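Local coordinates for MAU2 chromatid cohesion factor homolog (Saccharomyces cerevisiae, PDB 4XDN), which forms a complex with Scc2 that is required for the association of cohesin with chromosomes, and so takes part in sister chromatid cohesion, at residues 369-372 and 373-376; 349-352 and 353-357; 386-389 and 390-394. One frame throughout, in Å; residues are numbered along the deposited sequence.

Contact 1 (369-372 and 373-376)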
ATOM      1  N   MET A 369      20.715  10.925   4.949  1.00 32.43           N
ATOM      2  CA  MET A 369      20.956   9.492   4.934  1.00 31.32           C
ATOM      3  C   MET A 369      19.665   8.766   5.299  1.00 28.67           C
ATOM      4  O   MET A 369      19.365   7.699   4.769  1.00 26.05           O
ATOM      5  CB  MET A 369      22.073   9.130   5.913  1.00 32.19           C
ATOM      6  CG  MET A 369      22.315   7.630   6.091  1.00 31.43           C
ATOM      7  SD  MET A 369      23.176   7.269   7.630  1.00 43.19           S
ATOM      8  CE  MET A 369      21.896   7.644   8.828  1.00 34.33           C
ATOM      9  N   ASN A 370      18.900   9.364   6.207  1.00 25.58           N
ATOM     10  CA  ASN A 370      17.674   8.752   6.696  1.00 26.92           C
ATOM     11  C   ASN A 370      16.569   8.727   5.640  1.00 28.52           C
ATOM     12  O   ASN A 370      15.681   7.879   5.687  1.00 28.57           O
ATOM     13  CB  ASN A 370      17.196   9.483   7.949  1.00 26.60           C
ATOM     14  CG  ASN A 370      18.177   9.354   9.103  1.00 29.45           C
ATOM     15  OD1 ASN A 370      18.372   8.265   9.647  1.00 31.40           O
ATOM     16  ND2 ASN A 370      18.796  10.466   9.484  1.00 31.01           N
ATOM     17  N   GLU A 371      16.626   9.652   4.687  1.00 28.84           N
ATOM     18  CA  GLU A 371      15.723   9.610   3.544  1.00 29.68           C
ATOM     19  C   GLU A 371      16.084   8.424   2.656  1.00 29.48           C
ATOM     20  O   GLU A 371      15.208   7.684   2.210  1.00 25.65           O
ATOM     21  CB  GLU A 371      15.781  10.915   2.745  1.00 36.17           C
ATOM     22  CG  GLU A 371      15.019  10.881   1.420  1.00 45.99           C
ATOM     23  CD  GLU A 371      13.552  10.511   1.582  1.00 55.74           C
ATOM     24  OE1 GLU A 371      12.969  10.805   2.649  1.00 59.72           O
ATOM     25  OE2 GLU A 371      12.978   9.924   0.637  1.00 59.03           O
ATOM     26  N   LEU A 372      17.376   8.243   2.405  1.00 29.00           N
ATOM     27  CA  LEU A 372      17.837   7.109   1.618  1.00 31.29           C
ATOM     28  C   LEU A 372      17.515   5.810   2.347  1.00 29.21           C
ATOM     29  O   LEU A 372      17.204   4.799   1.721  1.00 27.73           O
ATOM     30  CB  LEU A 372      19.338   7.204   1.347  1.00 33.09           C
ATOM     31  CG  LEU A 372      19.844   8.484   0.673  1.00 34.54           C
ATOM     32  CD1 LEU A 372      21.330   8.355   0.364  1.00 35.68           C
ATOM     33  CD2 LEU A 372      19.061   8.810  -0.591  1.00 34.64           C
ATOM     34  N   ASP A 373      17.584   5.853   3.674  1.00 27.33           N
ATOM     35  CA  ASP A 373      17.290   4.689   4.500  1.00 27.36           C
ATOM     36  C   ASP A 373      15.843   4.233   4.314  1.00 29.72           C
ATOM     37  O   ASP A 373      15.571   3.039   4.203  1.00 27.97           O
ATOM     38  CB  ASP A 373      17.559   5.002   5.974  1.00 27.52           C
ATOM     39  CG  ASP A 373      17.268   3.824   6.886  1.00 28.82           C
ATOM     40  OD1 ASP A 373      17.466   2.671   6.453  1.00 30.94           O
ATOM     41  OD2 ASP A 373      16.841   4.051   8.037  1.00 27.68           O
ATOM     42  N   SER A 374      14.922   5.189   4.274  1.00 29.28           N
ATOM     43  CA  SER A 374      13.506   4.875   4.122  1.00 31.19           C
ATOM     44  C   SER A 374      13.210   4.363   2.716  1.00 29.30           C
ATOM     45  O   SER A 374      12.348   3.504   2.529  1.00 27.64           O
ATOM     46  CB  SER A 374      12.643   6.103   4.426  1.00 34.27           C
ATOM     47  OG  SER A 374      12.833   7.112   3.452  1.00 39.74           O
ATOM     48  N   ARG A 375      13.926   4.896   1.729  1.00 30.16           N
ATOM     49  CA  ARG A 375      13.764   4.452   0.350  1.00 32.79           C
ATOM     50  C   ARG A 375      14.242   3.011   0.193  1.00 32.23           C
ATOM     51  O   ARG A 375      13.651   2.230  -0.550  1.00 32.87           O
ATOM     52  CB  ARG A 375      14.527   5.367  -0.607  1.00 34.14           C
ATOM     53  CG  ARG A 375      13.953   6.769  -0.722  1.00 40.39           C
ATOM     54  CD  ARG A 375      14.775   7.619  -1.673  1.00 47.87           C
ATOM     55  NE  ARG A 375      14.684   7.127  -3.044  1.00 56.99           N
ATOM     56  CZ  ARG A 375      15.472   7.523  -4.040  1.00 66.47           C
ATOM     57  NH1 ARG A 375      16.426   8.419  -3.826  1.00 69.05           N
ATOM     58  NH2 ARG A 375      15.306   7.016  -5.255  1.00 71.01           N
ATOM     59  N   ILE A 376      15.312   2.666   0.901  1.00 30.79           N
ATOM     60  CA  ILE A 376      15.840   1.307   0.880  1.00 31.49           C
ATOM     61  C   ILE A 376      14.855   0.350   1.545  1.00 31.91           C
ATOM     62  O   ILE A 376      14.705  -0.795   1.121  1.00 32.16           O
ATOM     63  CB  ILE A 376      17.205   1.232   1.591  1.00 32.24           C
ATOM     64  CG1 ILE A 376      18.262   1.966   0.763  1.00 33.55           C
ATOM     65  CG2 ILE A 376      17.644  -0.217   1.801  1.00 33.99           C
ATOM     66  CD1 ILE A 376      19.520   2.301   1.535  1.00 32.94           C
TER
HETATM   67  O   HOH W   1      16.524   6.134   9.246  1.00 32.02           O
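Arg-375 lies back along the first turn of helix 369-398, over Glu-371 and Leu-372, in the i to i+4 and i to i+3 spacings of an alpha helix. Its CB rests by the Leu-372 carbonyl. CG comes 3.3 Å from Glu-371 O and, like CD, also packs against the carboxylate, with OE2 of Glu-371 3.6 Å from CG. The chain bends at chi3 (66°), and NH1 ends 4.2 Å from Leu-372 CD2. Although carboxylate and guanidinium planes differ by only 25°, Glu-371 OE2 stays 4.9 Å from Arg-375 NE, so any attraction acts at a distance; NH2 makes a long, weak ion pair with Glu-319. A long aliphatic shaft with a charged end suits this partly exposed flank, while Leu-372 turns its branches to a buried one. Glu-371 O has two donors on one face of its plane: Arg-375 N and Ser-374 OG, the short serine hydroxyl folding back onto its own helix. On another flank, both carboxylate oxygens of Asp-373 accept from the backbone of another protein's chain, probably Scc2. Nearby, Asn-370 ND2 bonds Tyr-60 OH, and Asn-370 OD1 accepts from a water 2.8 Å away.

Contact 2 (349-352 and 353-357)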
ATOM      1  N   PRO A 349      11.040 -11.966 -11.154  1.00 36.61           N
ATOM      2  CA  PRO A 349      12.498 -12.000 -10.996  1.00 35.89           C
ATOM      3  C   PRO A 349      13.191 -10.742 -11.515  1.00 34.12           C
ATOM      4  O   PRO A 349      14.192 -10.321 -10.939  1.00 36.08           O
ATOM      5  CB  PRO A 349      12.904 -13.222 -11.818  1.00 39.06           C
ATOM      6  CG  PRO A 349      11.735 -14.120 -11.734  1.00 40.01           C
ATOM      7  CD  PRO A 349      10.528 -13.231 -11.713  1.00 38.66           C
ATOM      8  N   LYS A 350      12.667 -10.150 -12.585  1.00 32.71           N
ATOM      9  CA  LYS A 350      13.246  -8.926 -13.130  1.00 34.75           C
ATOM     10  C   LYS A 350      13.026  -7.758 -12.173  1.00 33.29           C
ATOM     11  O   LYS A 350      13.939  -6.971 -11.924  1.00 33.37           O
ATOM     12  CB  LYS A 350      12.651  -8.605 -14.502  1.00 38.87           C
ATOM     13  CG  LYS A 350      13.126  -7.283 -15.086  1.00 45.12           C
ATOM     14  CD  LYS A 350      12.632  -7.092 -16.512  1.00 51.97           C
ATOM     15  CE  LYS A 350      12.993  -5.710 -17.044  1.00 56.18           C
ATOM     16  NZ  LYS A 350      12.363  -5.443 -18.367  1.00 58.96           N
ATOM     17  N   VAL A 351      11.808  -7.651 -11.648  1.00 32.24           N
ATOM     18  CA  VAL A 351      11.485  -6.649 -10.639  1.00 33.41           C
ATOM     19  C   VAL A 351      12.412  -6.812  -9.441  1.00 34.11           C
ATOM     20  O   VAL A 351      12.918  -5.831  -8.890  1.00 32.08           O
ATOM     21  CB  VAL A 351      10.015  -6.765 -10.174  1.00 33.98           C
ATOM     22  CG1 VAL A 351       9.718  -5.788  -9.038  1.00 32.83           C
ATOM     23  CG2 VAL A 351       9.070  -6.529 -11.344  1.00 34.67           C
ATOM     24  N   TYR A 352      12.630  -8.060  -9.045  1.00 32.64           N
ATOM     25  CA  TYR A 352      13.509  -8.369  -7.927  1.00 32.43           C
ATOM     26  C   TYR A 352      14.930  -7.878  -8.203  1.00 34.61           C
ATOM     27  O   TYR A 352      15.492  -7.118  -7.414  1.00 33.24           O
ATOM     28  CB  TYR A 352      13.508  -9.873  -7.654  1.00 32.53           C
ATOM     29  CG  TYR A 352      14.230 -10.273  -6.389  1.00 31.70           C
ATOM     30  CD1 TYR A 352      15.590 -10.558  -6.404  1.00 35.52           C
ATOM     31  CD2 TYR A 352      13.553 -10.377  -5.181  1.00 30.69           C
ATOM     32  CE1 TYR A 352      16.255 -10.929  -5.252  1.00 38.11           C
ATOM     33  CE2 TYR A 352      14.212 -10.750  -4.022  1.00 33.23           C
ATOM     34  CZ  TYR A 352      15.564 -11.024  -4.065  1.00 36.29           C
ATOM     35  OH  TYR A 352      16.233 -11.395  -2.920  1.00 38.75           O
ATOM     36  N   SER A 353      15.500  -8.302  -9.329  1.00 36.22           N
ATOM     37  CA  SER A 353      16.871  -7.934  -9.678  1.00 38.69           C
ATOM     38  C   SER A 353      17.028  -6.431  -9.910  1.00 36.64           C
ATOM     39  O   SER A 353      18.038  -5.844  -9.522  1.00 36.54           O
ATOM     40  CB  SER A 353      17.330  -8.695 -10.924  1.00 41.73           C
ATOM     41  OG  SER A 353      16.577  -8.318 -12.063  1.00 44.29           O
ATOM     42  N   THR A 354      16.039  -5.811 -10.550  1.00 35.97           N
ATOM     43  CA  THR A 354      16.067  -4.366 -10.769  1.00 36.09           C
ATOM     44  C   THR A 354      16.116  -3.647  -9.431  1.00 35.50           C
ATOM     45  O   THR A 354      16.902  -2.720  -9.237  1.00 36.30           O
ATOM     46  CB  THR A 354      14.835  -3.878 -11.564  1.00 36.93           C
ATOM     47  OG1 THR A 354      14.872  -4.418 -12.889  1.00 38.70           O
ATOM     48  CG2 THR A 354      14.804  -2.349 -11.650  1.00 36.77           C
ATOM     49  N   THR A 355      15.265  -4.090  -8.513  1.00 33.85           N
ATOM     50  CA  THR A 355      15.170  -3.501  -7.186  1.00 33.74           C
ATOM     51  C   THR A 355      16.490  -3.639  -6.433  1.00 33.98           C
ATOM     52  O   THR A 355      16.918  -2.711  -5.748  1.00 32.83           O
ATOM     53  CB  THR A 355      14.033  -4.155  -6.376  1.00 31.59           C
ATOM     54  OG1 THR A 355      12.785  -3.922  -7.042  1.00 28.87           O
ATOM     55  CG2 THR A 355      13.955  -3.592  -4.966  1.00 31.00           C
ATOM     56  N   GLN A 356      17.133  -4.797  -6.564  1.00 33.84           N
ATOM     57  CA  GLN A 356      18.432  -5.017  -5.937  1.00 35.78           C
ATOM     58  C   GLN A 356      19.450  -3.984  -6.411  1.00 35.37           C
ATOM     59  O   GLN A 356      20.248  -3.481  -5.621  1.00 36.33           O
ATOM     60  CB  GLN A 356      18.947  -6.424  -6.232  1.00 40.94           C
ATOM     61  CG  GLN A 356      18.267  -7.518  -5.432  1.00 43.03           C
ATOM     62  CD  GLN A 356      18.847  -8.889  -5.720  1.00 46.62           C
ATOM     63  OE1 GLN A 356      19.091  -9.247  -6.874  1.00 46.03           O
ATOM     64  NE2 GLN A 356      19.084  -9.662  -4.666  1.00 48.95           N
ATOM     65  N   LYS A 357      19.415  -3.674  -7.704  1.00 37.39           N
ATOM     66  CA  LYS A 357      20.330  -2.697  -8.284  1.00 41.53           C
ATOM     67  C   LYS A 357      19.994  -1.274  -7.831  1.00 37.94           C
ATOM     68  O   LYS A 357      20.892  -0.454  -7.636  1.00 34.46           O
ATOM     69  CB  LYS A 357      20.305  -2.783  -9.813  1.00 47.16           C
ATOM     70  CG  LYS A 357      21.109  -3.944 -10.377  1.00 54.41           C
ATOM     71  CD  LYS A 357      21.078  -3.963 -11.899  1.00 61.91           C
ATOM     72  CE  LYS A 357      22.483  -3.993 -12.494  1.00 68.75           C
ATOM     73  NZ  LYS A 357      23.219  -2.708 -12.296  1.00 71.02           N
TER
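Tyr-352 and Gln-356 meet one turn apart on helix 339-360, which belongs to the mostly alpha-helical superhelix of the cohesin-loading fold. The glutamine amide crosses the tyrosine obliquely, with Gln-356 NE2 3.2 Å from Tyr-352 CE1 and the amide and ring planes 56° apart. The extended glutamine chain brings its amide alongside the CE1 side of the ring, and the polar amide of Gln-356 stays at the exposed surface.

On other sides of the same turns, hydroxyls return to the backbone. Lys-350 O takes three donors: Thr-354 N at 2.8 Å, Thr-354 OG1 at 2.9 Å from above the carbonyl plane, and Ser-353 OG at 3.0 Å. The threonine can do this because OG1 stands beside its own N (chi1 -66°), whereas the serine turns the other way, its OG lying between N and carbonyl carbon. Pro-349 suits the kink here: its ring nitrogen has no hydrogen for the turn before, yet its carbonyl still accepts from Ser-353 N.

Further out, helices 317-331 and 369-398 pack on the buried flank. Val-351 touches Leu-325, and Thr-355 touches Ile-382 and Leu-383. Asn-322 ND2 fixes the Thr-355 hydroxyl by donating to it, and that hydroxyl donates in turn: Thr-355 OG1 reaches Val-351 O at 2.7 Å, from the face of the carbonyl opposite to Thr-355 N.

Contact 3 (386-389 and 390-394)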
ATOM      1  N   CYS A 386       7.893  -9.620  -4.227  1.00 32.76           N
ATOM      2  CA  CYS A 386       8.298 -10.520  -5.302  1.00 33.96           C
ATOM      3  C   CYS A 386       8.306 -11.971  -4.839  1.00 36.44           C
ATOM      4  O   CYS A 386       7.815 -12.856  -5.538  1.00 37.17           O
ATOM      5  CB  CYS A 386       9.682 -10.140  -5.832  1.00 34.91           C
ATOM      6  SG  CYS A 386       9.731  -8.611  -6.801  1.00 32.45           S
ATOM      7  N   GLU A 387       8.823 -12.200  -3.653  1.00 36.29           N
ATOM      8  CA  GLU A 387       8.893 -13.511  -3.078  1.00 38.55           C
ATOM      9  C   GLU A 387       7.535 -14.012  -2.705  1.00 36.71           C
ATOM     10  O   GLU A 387       7.222 -15.142  -2.865  1.00 35.08           O
ATOM     11  CB  GLU A 387       9.729 -13.510  -1.806  1.00 42.52           C
ATOM     12  CG  GLU A 387      11.215 -13.433  -1.986  1.00 48.28           C
ATOM     13  CD  GLU A 387      11.824 -14.663  -2.608  1.00 54.61           C
ATOM     14  OE1 GLU A 387      11.132 -15.697  -2.705  1.00 56.20           O
ATOM     15  OE2 GLU A 387      13.000 -14.579  -3.003  1.00 59.07           O
ATOM     16  N   PHE A 388       6.745 -13.139  -2.160  1.00 33.28           N
ATOM     17  CA  PHE A 388       5.410 -13.517  -1.706  1.00 31.80           C
ATOM     18  C   PHE A 388       4.545 -13.981  -2.874  1.00 32.54           C
ATOM     19  O   PHE A 388       3.896 -15.022  -2.798  1.00 31.59           O
ATOM     20  CB  PHE A 388       4.720 -12.354  -0.989  1.00 30.71           C
ATOM     21  CG  PHE A 388       3.262 -12.601  -0.709  1.00 27.98           C
ATOM     22  CD1 PHE A 388       2.873 -13.391   0.360  1.00 27.83           C
ATOM     23  CD2 PHE A 388       2.283 -12.053  -1.519  1.00 27.11           C
ATOM     24  CE1 PHE A 388       1.536 -13.627   0.618  1.00 27.06           C
ATOM     25  CE2 PHE A 388       0.942 -12.285  -1.267  1.00 28.07           C
ATOM     26  CZ  PHE A 388       0.568 -13.073  -0.197  1.00 27.44           C
ATOM     27  N   TYR A 389       4.536 -13.201  -3.950  1.00 32.31           N
ATOM     28  CA  TYR A 389       3.702 -13.516  -5.102  1.00 32.98           C
ATOM     29  C   TYR A 389       4.265 -14.684  -5.905  1.00 34.34           C
ATOM     30  O   TYR A 389       3.533 -15.338  -6.643  1.00 32.69           O
ATOM     31  CB  TYR A 389       3.540 -12.286  -5.998  1.00 31.43           C
ATOM     32  CG  TYR A 389       2.578 -11.266  -5.432  1.00 29.23           C
ATOM     33  CD1 TYR A 389       1.226 -11.559  -5.302  1.00 29.48           C
ATOM     34  CD2 TYR A 389       3.020 -10.012  -5.027  1.00 26.48           C
ATOM     35  CE1 TYR A 389       0.340 -10.634  -4.781  1.00 28.70           C
ATOM     36  CE2 TYR A 389       2.139  -9.079  -4.505  1.00 28.39           C
ATOM     37  CZ  TYR A 389       0.800  -9.397  -4.386  1.00 29.31           C
ATOM     38  OH  TYR A 389      -0.084  -8.480  -3.869  1.00 32.47           O
ATOM     39  N   LYS A 390       5.563 -14.938  -5.763  1.00 35.38           N
ATOM     40  CA  LYS A 390       6.171 -16.125  -6.355  1.00 36.41           C
ATOM     41  C   LYS A 390       5.581 -17.365  -5.693  1.00 36.23           C
ATOM     42  O   LYS A 390       5.158 -18.307  -6.366  1.00 36.93           O
ATOM     43  CB  LYS A 390       7.691 -16.105  -6.184  1.00 38.08           C
ATOM     44  CG  LYS A 390       8.422 -17.224  -6.913  1.00 42.31           C
ATOM     45  CD  LYS A 390       9.846 -17.384  -6.398  1.00 47.05           C
ATOM     46  CE  LYS A 390      10.662 -18.307  -7.288  1.00 53.52           C
ATOM     47  NZ  LYS A 390      12.005 -18.603  -6.714  1.00 56.73           N
ATOM     48  N   VAL A 391       5.560 -17.349  -4.365  1.00 33.71           N
ATOM     49  CA  VAL A 391       4.981 -18.431  -3.585  1.00 34.53           C
ATOM     50  C   VAL A 391       3.486 -18.553  -3.868  1.00 33.96           C
ATOM     51  O   VAL A 391       2.966 -19.659  -4.008  1.00 31.81           O
ATOM     52  CB  VAL A 391       5.222 -18.212  -2.072  1.00 34.38           C
ATOM     53  CG1 VAL A 391       4.430 -19.209  -1.211  1.00 34.96           C
ATOM     54  CG2 VAL A 391       6.705 -18.318  -1.764  1.00 33.88           C
ATOM     55  N   TRP A 392       2.797 -17.420  -3.965  1.00 31.83           N
ATOM     56  CA  TRP A 392       1.358 -17.450  -4.181  1.00 30.25           C
ATOM     57  C   TRP A 392       1.017 -18.064  -5.532  1.00 30.33           C
ATOM     58  O   TRP A 392       0.104 -18.885  -5.632  1.00 29.97           O
ATOM     59  CB  TRP A 392       0.752 -16.051  -4.089  1.00 30.06           C
ATOM     60  CG  TRP A 392      -0.736 -16.109  -3.939  1.00 27.95           C
ATOM     61  CD1 TRP A 392      -1.658 -16.187  -4.940  1.00 26.89           C
ATOM     62  CD2 TRP A 392      -1.473 -16.121  -2.711  1.00 26.94           C
ATOM     63  NE1 TRP A 392      -2.927 -16.240  -4.413  1.00 27.26           N
ATOM     64  CE2 TRP A 392      -2.840 -16.201  -3.046  1.00 26.00           C
ATOM     65  CE3 TRP A 392      -1.111 -16.070  -1.361  1.00 27.19           C
ATOM     66  CZ2 TRP A 392      -3.844 -16.227  -2.081  1.00 24.62           C
ATOM     67  CZ3 TRP A 392      -2.112 -16.095  -0.405  1.00 26.38           C
ATOM     68  CH2 TRP A 392      -3.462 -16.175  -0.770  1.00 24.28           C
ATOM     69  N   GLU A 393       1.748 -17.673  -6.571  1.00 29.10           N
ATOM     70  CA  GLU A 393       1.468 -18.184  -7.905  1.00 32.76           C
ATOM     71  C   GLU A 393       1.755 -19.683  -7.980  1.00 33.39           C
ATOM     72  O   GLU A 393       1.056 -20.418  -8.673  1.00 32.69           O
ATOM     73  CB  GLU A 393       2.283 -17.441  -8.967  1.00 34.16           C
ATOM     74  CG  GLU A 393       1.854 -17.804 -10.385  1.00 37.41           C
ATOM     75  CD  GLU A 393       2.609 -17.047 -11.458  1.00 41.03           C
ATOM     76  OE1 GLU A 393       3.634 -16.407 -11.139  1.00 42.66           O
ATOM     77  OE2 GLU A 393       2.171 -17.098 -12.627  1.00 43.32           O
ATOM     78  N   GLN A 394       2.783 -20.130  -7.264  1.00 37.22           N
ATOM     79  CA  GLN A 394       3.116 -21.550  -7.210  1.00 40.70           C
ATOM     80  C   GLN A 394       2.021 -22.332  -6.496  1.00 36.70           C
ATOM     81  O   GLN A 394       1.681 -23.445  -6.901  1.00 33.88           O
ATOM     82  CB  GLN A 394       4.457 -21.767  -6.506  1.00 45.34           C
ATOM     83  CG  GLN A 394       5.661 -21.730  -7.436  1.00 50.09           C
ATOM     84  CD  GLN A 394       5.650 -22.850  -8.461  1.00 52.93           C
ATOM     85  OE1 GLN A 394       5.854 -22.617  -9.653  1.00 54.75           O
ATOM     86  NE2 GLN A 394       5.420 -24.074  -8.000  1.00 53.57           N
TER
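Phe-388 and Trp-392 stand side by side, one turn apart, and point the same way. In both, CG is anti to the backbone nitrogen (chi1 170° for the phenylalanine and -165° for the tryptophan), which sends the two rings out from the same flank of the helix. The touching is done by the far end of the phenyl ring: Phe-388 CZ lies 3.6 Å from Trp-392 CE3 and 4.0 Å from Trp-392 CZ3. The planes meet at 37° with ring centroids 5.6 Å apart, an oblique aromatic packing.

Tyr-389 takes a different first torsion, with CG beside its own nitrogen and anti to the carbonyl carbon. This brings its ring across the phenyl group of the preceding residue, so that Phe-388 CD2 sits 3.8 Å above the tyrosine plane, over the ring centre.

These residues lie on helix 369-398 of the alpha-helical superhelix, on a surface used for partner binding. Tyr-389 OH and Trp-392 NE1 each hydrogen-bond to the backbone of the chain of another protein, probably Scc2, which suits large rings that carry one polar atom at the rim. Within its own chain, Phe-388 stacks on Tyr-415, and Leu-419 of helix 415-426 touches both Phe-388 and Trp-392.

Glu-393 has an extended chain that ends in a salt bridge to Arg-345 on helix 339-360, which probably offsets the charge of this buried carboxylate. Lys-390, also extended, runs out to solvent; its NZ remains 5.0 Å from Glu-387 OE1, so opposite charges are near but not paired. Val-391 sets one methyl beside its own nitrogen, and that group, CG2, lies 3.4 Å from Glu-387 O, whose carbonyl accepts from Val-391 N.

Overall arrangement
Along the chain the order is contact 2, contact 1, contact 3. Contact 2 lies on helix 339-360; contacts 1 and 3 share the next helix, 369-398, which runs back antiparallel to it. Contact 1 is near the start of that helix, and contact 3 is farther along, with centres about 26 Å apart. Contact 2 sits about 18 Å from contact 1 and 15 Å from contact 3, between centres, and it touches only the latter: Val-351 CG1 meets Cys-386 SG at 3.6 Å. Contact 2 is where helix 339-360 packs on helices 369-398 and 317-331, while contacts 1 and 3 both present groups of helix 369-398 to the other protein's chain, consistent with an extended Scc2-binding surface.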